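Protein-glutamine deamidase Cif (Burkholderia pseudomallei, PDB 3GQM) deamidates a glutamine side chain of host NEDD8 to glutamate, which abolishes cullin-RING ubiquitin ligase activity and inhibits the host cell cycle. Local coordinates at residues A[38-43]-A[267-272]; A[163-168]-A[204-209]; A[188-193]-A[233-238]; A[215-220]-A[226-231]. One frame throughout, in Å; residues are numbered along the deposited sequence.

Contact 1: A[38-43]-A[267-272]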
loop_
_atom_site.group_PDB
_atom_site.type_symbol
_atom_site.label_atom_id
_atom_site.label_comp_id
_atom_site.label_asym_id
_atom_site.label_seq_id
_atom_site.Cartn_x
_atom_site.Cartn_y
_atom_site.Cartn_z
ATOM N N ALA A 38 13.607 -1.767 -3.011
ATOM C CA ALA A 38 14.158 -1.268 -4.286
ATOM C C ALA A 38 14.201 -2.354 -5.377
ATOM O O ALA A 38 13.754 -2.125 -6.471
ATOM C CB ALA A 38 15.574 -0.638 -4.111
ATOM N N SER A 39 14.724 -3.538 -5.074
ATOM C CA SER A 39 14.786 -4.566 -6.113
ATOM C C SER A 39 13.381 -5.007 -6.489
ATOM O O SER A 39 13.104 -5.182 -7.669
ATOM C CB SER A 39 15.662 -5.762 -5.715
ATOM O OG SER A 39 15.160 -6.403 -4.539
ATOM N N LEU A 40 12.490 -5.150 -5.515
ATOM C CA LEU A 40 11.070 -5.425 -5.829
ATOM C C LEU A 40 10.466 -4.451 -6.833
ATOM O O LEU A 40 9.898 -4.881 -7.864
ATOM C CB LEU A 40 10.186 -5.511 -4.571
ATOM C CG LEU A 40 8.722 -5.847 -4.976
ATOM C CD1 LEU A 40 8.509 -7.342 -5.311
ATOM C CD2 LEU A 40 7.714 -5.357 -3.946
ATOM N N MET A 41 10.569 -3.143 -6.548
ATOM C CA MET A 41 10.031 -2.139 -7.463
ATOM C C MET A 41 10.645 -2.176 -8.877
ATOM O O MET A 41 9.935 -1.970 -9.864
ATOM C CB MET A 41 10.092 -0.715 -6.899
ATOM C CG MET A 41 9.322 -0.546 -5.594
ATOM S SD MET A 41 7.566 -0.577 -5.830
ATOM C CE MET A 41 7.025 -2.066 -5.035
ATOM N N GLN A 42 11.950 -2.405 -8.963
ATOM C CA GLN A 42 12.615 -2.449 -10.282
ATOM C C GLN A 42 12.116 -3.623 -11.116
ATOM O O GLN A 42 12.096 -3.552 -12.330
ATOM C CB GLN A 42 14.145 -2.590 -10.134
ATOM C CG GLN A 42 14.818 -1.482 -9.332
ATOM C CD GLN A 42 16.255 -1.820 -8.860
ATOM O OE1 GLN A 42 16.798 -1.137 -7.988
ATOM N NE2 GLN A 42 16.869 -2.858 -9.448
ATOM N N SER A 43 11.723 -4.706 -10.475
ATOM C CA SER A 43 11.318 -5.933 -11.198
ATOM C C SER A 43 9.924 -5.839 -11.852
ATOM O O SER A 43 9.540 -6.689 -12.652
ATOM C CB SER A 43 11.320 -7.103 -10.236
ATOM O OG SER A 43 10.137 -7.093 -9.416
ATOM N N ARG A 267 11.997 -12.904 1.667
ATOM C CA ARG A 267 11.884 -14.121 0.898
ATOM C C ARG A 267 10.728 -14.016 -0.131
ATOM O O ARG A 267 10.923 -14.321 -1.318
ATOM C CB ARG A 267 11.730 -15.329 1.847
ATOM C CG ARG A 267 12.048 -16.639 1.179
ATOM C CD ARG A 267 12.191 -17.805 2.213
ATOM N NE ARG A 267 12.795 -18.996 1.578
ATOM C CZ ARG A 267 14.101 -19.181 1.302
ATOM N NH1 ARG A 267 15.042 -18.286 1.593
ATOM N NH2 ARG A 267 14.473 -20.298 0.710
ATOM N N ASN A 268 9.555 -13.564 0.290
ATOM C CA ASN A 268 8.443 -13.374 -0.679
ATOM C C ASN A 268 8.818 -12.403 -1.756
ATOM O O ASN A 268 8.543 -12.641 -2.960
ATOM C CB ASN A 268 7.146 -12.916 0.009
ATOM C CG ASN A 268 6.610 -13.937 0.976
ATOM O OD1 ASN A 268 6.885 -15.139 0.828
ATOM N ND2 ASN A 268 5.812 -13.482 1.984
ATOM N N ALA A 269 9.470 -11.300 -1.373
ATOM C CA ALA A 269 9.762 -10.286 -2.398
ATOM C C ALA A 269 10.821 -10.774 -3.393
ATOM O O ALA A 269 10.792 -10.395 -4.584
ATOM C CB ALA A 269 10.179 -8.946 -1.799
ATOM N N GLN A 270 11.766 -11.592 -2.898
ATOM C CA GLN A 270 12.857 -12.108 -3.754
ATOM C C GLN A 270 12.247 -13.030 -4.794
ATOM O O GLN A 270 12.560 -12.934 -5.977
ATOM C CB GLN A 270 13.942 -12.859 -2.942
ATOM N N TYR A 271 11.379 -13.909 -4.337
ATOM C CA TYR A 271 10.668 -14.787 -5.218
ATOM C C TYR A 271 9.979 -13.987 -6.343
ATOM O O TYR A 271 10.208 -14.244 -7.537
ATOM C CB TYR A 271 9.659 -15.634 -4.436
ATOM C CG TYR A 271 8.745 -16.401 -5.366
ATOM C CD1 TYR A 271 9.093 -17.675 -5.818
ATOM C CD2 TYR A 271 7.569 -15.818 -5.844
ATOM C CE1 TYR A 271 8.280 -18.356 -6.701
ATOM C CE2 TYR A 271 6.756 -16.482 -6.721
ATOM C CZ TYR A 271 7.110 -17.746 -7.148
ATOM O OH TYR A 271 6.276 -18.399 -8.010
ATOM N N VAL A 272 9.177 -12.984 -5.959
ATOM C CA VAL A 272 8.423 -12.203 -6.920
ATOM C C VAL A 272 9.357 -11.476 -7.859
ATOM O O VAL A 272 9.142 -11.464 -9.086
ATOM C CB VAL A 272 7.419 -11.190 -6.232
ATOM C CG1 VAL A 272 6.785 -10.268 -7.307
ATOM C CG2 VAL A 272 6.337 -11.949 -5.450
#

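Contact 2: A[163-168]-A[204-209]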
loop_
_atom_site.group_PDB
_atom_site.type_symbol
_atom_site.label_atom_id
_atom_site.label_comp_id
_atom_site.label_asym_id
_atom_site.label_seq_id
_atom_site.Cartn_x
_atom_site.Cartn_y
_atom_site.Cartn_z
ATOM N N ILE A 163 1.183 1.533 6.864
ATOM C CA ILE A 163 2.210 1.983 7.773
ATOM C C ILE A 163 3.045 0.768 8.171
ATOM O O ILE A 163 2.510 -0.162 8.754
ATOM C CB ILE A 163 1.592 2.590 9.051
ATOM C CG1 ILE A 163 0.727 3.801 8.662
ATOM C CG2 ILE A 163 2.720 3.036 9.960
ATOM C CD1 ILE A 163 -0.364 4.176 9.658
ATOM N N ASP A 164 4.337 0.784 7.841
ATOM C CA ASP A 164 5.247 -0.283 8.210
ATOM C C ASP A 164 5.932 0.057 9.564
ATOM O O ASP A 164 6.502 1.143 9.721
ATOM C CB ASP A 164 6.279 -0.405 7.107
ATOM C CG ASP A 164 7.143 -1.663 7.234
ATOM O OD1 ASP A 164 6.996 -2.434 8.185
ATOM O OD2 ASP A 164 8.008 -1.855 6.378
ATOM N N LEU A 165 5.833 -0.839 10.518
ATOM C CA LEU A 165 6.424 -0.663 11.865
ATOM C C LEU A 165 7.444 -1.776 12.151
ATOM O O LEU A 165 7.176 -2.689 12.938
ATOM C CB LEU A 165 5.313 -0.694 12.940
ATOM C CG LEU A 165 4.190 0.333 12.743
ATOM C CD1 LEU A 165 2.963 0.000 13.581
ATOM C CD2 LEU A 165 4.665 1.739 13.114
ATOM N N PRO A 166 8.608 -1.722 11.507
ATOM C CA PRO A 166 9.542 -2.813 11.781
ATOM C C PRO A 166 10.112 -2.672 13.172
ATOM O O PRO A 166 10.226 -1.552 13.662
ATOM C CB PRO A 166 10.664 -2.614 10.751
ATOM C CG PRO A 166 10.550 -1.185 10.265
ATOM C CD PRO A 166 9.156 -0.683 10.610
ATOM N N ALA A 167 10.477 -3.778 13.809
ATOM C CA ALA A 167 11.224 -3.638 15.080
ATOM C C ALA A 167 12.697 -3.298 14.787
ATOM O O ALA A 167 13.354 -3.931 13.950
ATOM C CB ALA A 167 11.087 -4.872 15.952
ATOM N N LEU A 168 13.165 -2.230 15.419
ATOM C CA LEU A 168 14.559 -1.758 15.299
ATOM C C LEU A 168 15.330 -1.867 16.625
ATOM O O LEU A 168 14.941 -1.256 17.636
ATOM C CB LEU A 168 14.611 -0.322 14.741
ATOM C CG LEU A 168 14.709 -0.091 13.223
ATOM C CD1 LEU A 168 14.137 -1.204 12.322
ATOM C CD2 LEU A 168 14.058 1.250 12.892
ATOM N N VAL A 204 8.501 8.344 9.447
ATOM C CA VAL A 204 7.417 9.274 9.684
ATOM C C VAL A 204 7.149 9.387 11.185
ATOM O O VAL A 204 7.350 8.423 11.967
ATOM C CB VAL A 204 6.126 8.836 8.912
ATOM C CG1 VAL A 204 4.955 9.577 9.431
ATOM C CG2 VAL A 204 6.330 9.144 7.439
ATOM N N SER A 205 6.734 10.584 11.595
ATOM C CA SER A 205 6.425 10.839 12.988
ATOM C C SER A 205 5.204 10.027 13.468
ATOM O O SER A 205 4.108 10.205 12.933
ATOM C CB SER A 205 6.144 12.337 13.179
ATOM O OG SER A 205 5.632 12.529 14.483
ATOM N N LEU A 206 5.367 9.172 14.482
ATOM C CA LEU A 206 4.198 8.492 15.092
ATOM C C LEU A 206 3.207 9.499 15.677
ATOM O O LEU A 206 1.974 9.281 15.649
ATOM C CB LEU A 206 4.612 7.425 16.107
ATOM C CG LEU A 206 4.990 6.173 15.292
ATOM C CD1 LEU A 206 6.344 5.646 15.696
ATOM C CD2 LEU A 206 3.914 5.115 15.384
ATOM N N ASP A 207 3.766 10.616 16.134
ATOM C CA ASP A 207 3.042 11.795 16.582
ATOM C C ASP A 207 2.153 12.396 15.534
ATOM O O ASP A 207 0.980 12.599 15.760
ATOM C CB ASP A 207 4.061 12.881 16.888
ATOM C CG ASP A 207 3.821 13.525 18.159
ATOM O OD1 ASP A 207 3.364 14.688 18.124
ATOM O OD2 ASP A 207 4.114 12.858 19.195
ATOM N N GLU A 208 2.724 12.740 14.389
ATOM C CA GLU A 208 1.886 13.240 13.321
ATOM C C GLU A 208 0.875 12.205 12.849
ATOM O O GLU A 208 -0.271 12.556 12.568
ATOM C CB GLU A 208 2.746 13.718 12.167
ATOM C CG GLU A 208 3.686 14.849 12.536
ATOM C CD GLU A 208 4.290 15.473 11.302
ATOM O OE1 GLU A 208 4.108 16.684 11.096
ATOM O OE2 GLU A 208 4.890 14.762 10.490
ATOM N N LEU A 209 1.301 10.944 12.737
ATOM C CA LEU A 209 0.389 9.860 12.334
ATOM C C LEU A 209 -0.796 9.767 13.305
ATOM O O LEU A 209 -1.941 9.590 12.879
ATOM C CB LEU A 209 1.094 8.482 12.255
ATOM C CG LEU A 209 1.867 8.198 10.963
ATOM C CD1 LEU A 209 2.699 6.923 11.101
ATOM C CD2 LEU A 209 0.884 8.105 9.784
#

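Contact 3: A[188-193]-A[233-238]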
loop_
_atom_site.group_PDB
_atom_site.type_symbol
_atom_site.label_atom_id
_atom_site.label_comp_id
_atom_site.label_asym_id
_atom_site.label_seq_id
_atom_site.Cartn_x
_atom_site.Cartn_y
_atom_site.Cartn_z
ATOM N N PRO A 188 -2.027 14.668 -4.361
ATOM C CA PRO A 188 -1.681 14.457 -5.758
ATOM C C PRO A 188 -1.420 12.965 -6.054
ATOM O O PRO A 188 -1.160 12.170 -5.133
ATOM C CB PRO A 188 -0.389 15.276 -5.916
ATOM C CG PRO A 188 0.186 15.283 -4.567
ATOM C CD PRO A 188 -0.983 15.397 -3.638
ATOM N N ALA A 189 -1.489 12.610 -7.332
ATOM C CA ALA A 189 -1.196 11.255 -7.774
ATOM C C ALA A 189 0.251 10.875 -7.476
ATOM O O ALA A 189 1.170 11.697 -7.639
ATOM C CB ALA A 189 -1.483 11.085 -9.238
ATOM N N VAL A 190 0.454 9.642 -7.014
ATOM C CA VAL A 190 1.830 9.111 -6.856
ATOM C C VAL A 190 1.865 7.605 -7.133
ATOM O O VAL A 190 1.007 6.880 -6.673
ATOM C CB VAL A 190 2.445 9.494 -5.493
ATOM C CG1 VAL A 190 1.700 8.812 -4.297
ATOM C CG2 VAL A 190 3.993 9.231 -5.470
ATOM N N ARG A 191 2.805 7.177 -7.963
ATOM C CA ARG A 191 2.997 5.772 -8.301
ATOM C C ARG A 191 3.682 5.131 -7.084
ATOM O O ARG A 191 4.493 5.784 -6.447
ATOM C CB ARG A 191 3.944 5.663 -9.519
ATOM C CG ARG A 191 3.266 6.028 -10.853
ATOM C CD ARG A 191 4.307 6.317 -11.937
ATOM N NE ARG A 191 5.022 5.117 -12.343
ATOM C CZ ARG A 191 6.346 4.951 -12.304
ATOM N NH1 ARG A 191 7.152 5.913 -11.856
ATOM N NH2 ARG A 191 6.866 3.800 -12.716
ATOM N N VAL A 192 3.394 3.868 -6.790
ATOM C CA VAL A 192 4.109 3.180 -5.679
ATOM C C VAL A 192 5.653 3.197 -5.910
ATOM O O VAL A 192 6.428 3.481 -4.989
ATOM C CB VAL A 192 3.551 1.745 -5.406
ATOM C CG1 VAL A 192 3.876 0.744 -6.588
ATOM C CG2 VAL A 192 4.035 1.215 -4.075
ATOM N N GLU A 193 6.081 3.009 -7.166
ATOM C CA GLU A 193 7.536 2.982 -7.459
ATOM C C GLU A 193 8.217 4.286 -7.073
ATOM O O GLU A 193 9.297 4.246 -6.515
ATOM C CB GLU A 193 7.825 2.682 -8.933
ATOM C CG GLU A 193 7.239 1.327 -9.385
ATOM C CD GLU A 193 5.890 1.452 -10.074
ATOM O OE1 GLU A 193 5.047 2.297 -9.691
ATOM O OE2 GLU A 193 5.673 0.658 -11.015
ATOM N N LEU A 233 2.214 12.144 3.592
ATOM C CA LEU A 233 1.724 11.444 2.396
ATOM C C LEU A 233 2.136 12.094 1.077
ATOM O O LEU A 233 1.859 11.539 0.020
ATOM C CB LEU A 233 0.173 11.247 2.454
ATOM C CG LEU A 233 -0.331 10.388 3.646
ATOM C CD1 LEU A 233 -1.847 10.339 3.707
ATOM C CD2 LEU A 233 0.258 8.939 3.666
ATOM N N GLN A 234 2.798 13.254 1.103
ATOM C CA GLN A 234 3.132 13.881 -0.189
ATOM C C GLN A 234 4.642 13.758 -0.423
ATOM O O GLN A 234 5.442 13.978 0.487
ATOM C CB GLN A 234 2.669 15.348 -0.239
ATOM C CG GLN A 234 2.471 15.888 -1.630
ATOM C CD GLN A 234 3.745 16.402 -2.278
ATOM O OE1 GLN A 234 4.620 16.962 -1.602
ATOM N NE2 GLN A 234 3.841 16.243 -3.616
ATOM N N ILE A 235 4.996 13.409 -1.650
ATOM C CA ILE A 235 6.305 12.921 -1.993
ATOM C C ILE A 235 7.396 13.982 -1.793
ATOM O O ILE A 235 8.523 13.650 -1.523
ATOM C CB ILE A 235 6.301 12.309 -3.441
ATOM C CG1 ILE A 235 7.367 11.184 -3.564
ATOM C CG2 ILE A 235 6.315 13.442 -4.551
ATOM C CD1 ILE A 235 7.611 10.667 -4.980
ATOM N N ASP A 236 7.034 15.260 -1.931
ATOM C CA ASP A 236 7.958 16.352 -1.639
ATOM C C ASP A 236 7.622 17.079 -0.347
ATOM O O ASP A 236 8.195 18.128 -0.086
ATOM C CB ASP A 236 8.009 17.346 -2.795
ATOM C CG ASP A 236 8.681 16.763 -4.009
ATOM O OD1 ASP A 236 9.832 16.289 -3.889
ATOM O OD2 ASP A 236 8.049 16.727 -5.083
ATOM N N LYS A 237 6.712 16.522 0.457
ATOM C CA LYS A 237 6.232 17.188 1.686
ATOM C C LYS A 237 5.744 18.619 1.375
ATOM O O LYS A 237 5.935 19.552 2.175
ATOM C CB LYS A 237 7.327 17.221 2.764
ATOM C CG LYS A 237 7.929 15.871 3.153
ATOM C CD LYS A 237 8.922 16.067 4.319
ATOM N N ASP A 238 5.099 18.782 0.221
ATOM C CA ASP A 238 4.728 20.104 -0.248
ATOM C C ASP A 238 3.256 20.468 0.053
ATOM O O ASP A 238 2.358 20.026 -0.642
ATOM C CB ASP A 238 5.058 20.232 -1.742
ATOM C CG ASP A 238 4.867 21.665 -2.274
ATOM O OD1 ASP A 238 4.453 22.562 -1.509
ATOM O OD2 ASP A 238 5.132 21.884 -3.475
HETATM O O HOH W 1 0.426 12.105 -2.779
#

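Contact 4: A[215-220]-A[226-231]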
loop_
_atom_site.group_PDB
_atom_site.type_symbol
_atom_site.label_atom_id
_atom_site.label_comp_id
_atom_site.label_asym_id
_atom_site.label_seq_id
_atom_site.Cartn_x
_atom_site.Cartn_y
_atom_site.Cartn_z
ATOM N N LYS A 215 -10.061 11.039 15.127
ATOM C CA LYS A 215 -11.357 11.607 14.796
ATOM C C LYS A 215 -11.253 13.120 14.645
ATOM O O LYS A 215 -11.818 13.694 13.744
ATOM C CB LYS A 215 -12.368 11.271 15.895
ATOM C CG LYS A 215 -12.981 9.938 15.691
ATOM N N ASP A 216 -10.532 13.774 15.540
ATOM C CA ASP A 216 -10.482 15.221 15.514
ATOM C C ASP A 216 -9.869 15.817 14.242
ATOM O O ASP A 216 -10.054 17.007 13.961
ATOM C CB ASP A 216 -9.776 15.721 16.749
ATOM C CG ASP A 216 -10.698 15.750 17.957
ATOM O OD1 ASP A 216 -11.954 15.653 17.775
ATOM O OD2 ASP A 216 -10.158 15.851 19.081
ATOM N N PHE A 217 -9.212 14.981 13.436
ATOM C CA PHE A 217 -8.567 15.457 12.235
ATOM C C PHE A 217 -9.516 16.262 11.364
ATOM O O PHE A 217 -9.115 17.247 10.773
ATOM C CB PHE A 217 -7.939 14.301 11.420
ATOM C CG PHE A 217 -7.380 14.751 10.116
ATOM C CD1 PHE A 217 -6.144 15.400 10.066
ATOM C CD2 PHE A 217 -8.112 14.592 8.939
ATOM C CE1 PHE A 217 -5.636 15.868 8.858
ATOM C CE2 PHE A 217 -7.604 15.046 7.718
ATOM C CZ PHE A 217 -6.375 15.676 7.676
ATOM N N SER A 218 -10.758 15.804 11.247
ATOM C CA SER A 218 -11.775 16.514 10.447
ATOM C C SER A 218 -12.001 17.980 10.903
ATOM O O SER A 218 -12.339 18.825 10.085
ATOM C CB SER A 218 -13.087 15.756 10.406
ATOM O OG SER A 218 -13.492 15.425 11.722
ATOM N N LYS A 219 -11.756 18.273 12.182
ATOM C CA LYS A 219 -11.969 19.647 12.678
ATOM C C LYS A 219 -10.743 20.541 12.797
ATOM O O LYS A 219 -10.842 21.671 13.312
ATOM C CB LYS A 219 -12.763 19.631 13.981
ATOM N N MET A 220 -9.605 20.063 12.295
ATOM C CA MET A 220 -8.385 20.768 12.499
ATOM C C MET A 220 -8.316 21.862 11.455
ATOM O O MET A 220 -8.903 21.740 10.383
ATOM C CB MET A 220 -7.167 19.819 12.475
ATOM C CG MET A 220 -7.046 18.902 13.731
ATOM S SD MET A 220 -5.713 17.645 13.507
ATOM C CE MET A 220 -6.012 16.394 14.785
ATOM N N THR A 226 -3.494 20.488 5.937
ATOM C CA THR A 226 -2.580 20.588 4.815
ATOM C C THR A 226 -1.142 20.157 5.177
ATOM O O THR A 226 -0.509 19.414 4.428
ATOM C CB THR A 226 -2.598 22.025 4.226
ATOM O OG1 THR A 226 -3.958 22.381 3.910
ATOM C CG2 THR A 226 -1.813 22.071 2.964
ATOM N N ARG A 227 -0.623 20.597 6.320
ATOM C CA ARG A 227 0.754 20.232 6.663
ATOM C C ARG A 227 0.908 18.783 7.132
ATOM O O ARG A 227 1.904 18.149 6.834
ATOM C CB ARG A 227 1.385 21.223 7.659
ATOM C CG ARG A 227 1.724 22.551 6.972
ATOM C CD ARG A 227 3.168 22.984 7.225
ATOM N NE ARG A 227 3.441 24.381 6.845
ATOM C CZ ARG A 227 2.837 25.441 7.387
ATOM N NH1 ARG A 227 1.887 25.286 8.308
ATOM N NH2 ARG A 227 3.158 26.669 6.984
ATOM N N LEU A 228 -0.065 18.264 7.867
ATOM C CA LEU A 228 -0.004 16.873 8.273
ATOM C C LEU A 228 -0.009 15.973 7.032
ATOM O O LEU A 228 0.826 15.064 6.902
ATOM C CB LEU A 228 -1.171 16.484 9.172
ATOM C CG LEU A 228 -1.094 16.858 10.641
ATOM C CD1 LEU A 228 -2.386 16.368 11.319
ATOM C CD2 LEU A 228 0.140 16.229 11.300
ATOM N N LEU A 229 -0.921 16.268 6.110
ATOM C CA LEU A 229 -1.064 15.500 4.887
ATOM C C LEU A 229 0.184 15.531 4.013
ATOM O O LEU A 229 0.660 14.455 3.546
ATOM C CB LEU A 229 -2.298 15.940 4.089
ATOM C CG LEU A 229 -3.650 15.583 4.736
ATOM C CD1 LEU A 229 -4.747 16.387 4.093
ATOM C CD2 LEU A 229 -3.988 14.053 4.684
ATOM N N ALA A 230 0.696 16.746 3.778
ATOM C CA ALA A 230 1.889 16.912 2.957
ATOM C C ALA A 230 3.069 16.222 3.609
ATOM O O ALA A 230 3.915 15.680 2.926
ATOM C CB ALA A 230 2.229 18.377 2.779
ATOM N N SER A 231 3.148 16.290 4.928
ATOM C CA SER A 231 4.314 15.762 5.630
ATOM C C SER A 231 4.364 14.227 5.639
ATOM O O SER A 231 5.421 13.625 5.471
ATOM C CB SER A 231 4.371 16.353 7.034
ATOM O OG SER A 231 5.206 15.580 7.833
#

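Contact 1: A[38-43]-A[267-272]
Leu-40 meets Ala-269 and Val-272 through a single methyl group, CD1. This methyl lies 3.9 Å from Val-272 CG1, and the two side chains cross obliquely. It also comes near the backbone of the facing helix, with Leu-40 CD1 3.9 Å from Ala-269 O and 4.2 Å from Ala-269 CB. Ala-269 and Val-272 are three positions apart, so they present neighbouring surfaces on one side of their helix, and the methyl touches both. Leu-40 does not start out pointing at the partner helix. Its CG stands opposite the backbone N (chi1 -178°), and the branch beyond brings CD1 across. Val-272, by contrast, points its CB toward Leu-40 and offers CG1 as the touching branch. The small side chain of Ala-269 leaves the backbones close here, with Leu-40 CA 6.1 Å from Ala-269 CA.

No hydrogen bond joins the two segments. Ser-43 turns its hydroxyl back on its own chain and donates to Leu-40 O at 2.7 Å, with the donor tilted 19° from the carbonyl plane. Val-272 O accepts a hydrogen bond from Ser-49 OG.

The contact joins helix 29-42 to helix 262-273, near the two ends of the modelled chain. Leu-114 of helix 104-116 touches Leu-40, Ala-269 and Val-272. Val-52 of helix 47-53 also packs on Val-272.

Contact 2: A[163-168]-A[204-209]
Ile-163 and Leu-209 reach toward each other tip to tip and meet at two pairs of methyls. Ile-163 CG2 lies 4.1 Å from Leu-209 CD1, and Ile-163 CD1 lies 4.1 Å from Leu-209 CD2. In Ile-163, chi1 of -61° sets CG2 opposite the backbone N and CG1 opposite the carbonyl carbon, and both branches end on the leucine. Leu-209 has an extended chi2 of 171° and presents both methyls of its fork.

This is a helix laid over a sheet: helix 206-212 covers one end of strand 159-165, an inner strand of the antiparallel sheet. Phe-135 of helix 135-139 touches Ile-163, Leu-206 and Leu-209. The active-site residue His-159, assigned by inference, belongs to the same strand, with its side chain about 10 Å from that of Ile-163.

Leu-165 and Leu-206 form the second pair. Here one methyl from each side touches, Leu-165 CD2 to Leu-206 CD2 at 4.1 Å. Ser-205 is the N-cap of the helix, and its OG accepts from Glu-208 N, although the exact place of that hydroxyl is less sure.

Contact 3: A[188-193]-A[233-238]
Pro-188 lays its ring across the side chain of Gln-234 at about a right angle. Pro-188 CG lies 3.8 Å from Gln-234 CG and 3.9 Å from Gln-234 NE2. Next to it Val-190 and Ile-235 form an apolar pair, with Val-190 CG2 3.9 Å from Ile-235 CD1, the two chains meeting at a slant. A water spans the two backbones. It lies 2.8 Å from Pro-188 O and 3.2 Å from Leu-233 O, within hydrogen-bonding geometry of both.

The next shell fixes Gln-234. Its chain bends at chi2 (-84°), which turns the amide back over its own turn. There Gln-234 OE1 accepts from Asp-238 N at 2.6 Å and from Asp-236 N at 3.0 Å. The two N-H groups come from opposite faces of the amide plane, and Asp-236 N lies well above it. Two backbone donors thus hold the amide in place beside the proline. The backbone here makes a type I beta turn from Gln-234 to Lys-237, closed by Lys-237 N to Gln-234 O. Arg-199 of helix 192-199 also donates to Gln-234 O, and Trp-195 packs on Ile-235.

Gln-179 donates through NE2 to Leu-233 O, and its side chain is about 4 Å from that of Val-190. With Cys-104 and His-159 it makes up the inferred catalytic residues, consistent with the papain-like cysteine-protease clan of the Cif family. The contact flanks that site on the Gln-179 side.

Contact 4: A[215-220]-A[226-231]
Phe-217 pushes its ring toward helix 222-233, where Leu-228 and Leu-229 receive it at its rim. Both leucines meet the edge of the ring rather than a face. Leu-228 CD1 sits by one side of the rim, 4.1 Å from Phe-217 CD1 and equally near Phe-217 CE1. The far corner of the ring is taken up by Leu-229, whose CG and CD1 are both 4.0 Å from Phe-217 CZ. This corner nestles into the fork of the leucine, since Leu-229 CD2 follows at 4.2 Å. The Leu-229 side chain runs at about a right angle to that of Phe-217, while Leu-228 and Phe-217 run past each other in opposite senses.

Chi1 of 175° carries the ring out from the 3-10 turn, opposite the backbone N. Met-220 adds a second bump. Its chain is extended beyond CG and brings the sulfur to the same methyl that touches the ring, with Met-220 SD 4.2 Å from Leu-228 CD1. That methyl therefore fills the hollow between Phe-217 and Met-220.

Within 215-220, Met-220 N bonds to Phe-217 O, and Phe-217 O also accepts from Gln-225 NE2.

The contact folds the 3-10 segment 216-219 back onto the helix that follows it. Helix 206-212 lies beside both, with Leu-212 on Phe-217 and Leu-229, and Glu-208 and Gln-211 on Leu-228.

Contacts 1, 2 and 4 are largely buried and join their segments mainly through apolar side chains, with no hydrogen bond across. Contact 3 is only partly buried, and there a water and a polar amide join the packing. It also lies nearest the inferred active site, whereas contact 1 is remote from it. Contact 1 pairs helix with helix, contact 2 helix with strand, contact 3 loop with turn, and contact 4 a 3-10 segment with its following helix. Helix 206-212 of contact 2 meets helix 222-233 of contact 4, where Glu-208 probably hydrogen-bonds Ser-231. Segment 233-238 of contact 3 follows directly from helix 222-233, and Met-41 of contact 1 packs on Val-192 and Glu-193 of contact 3.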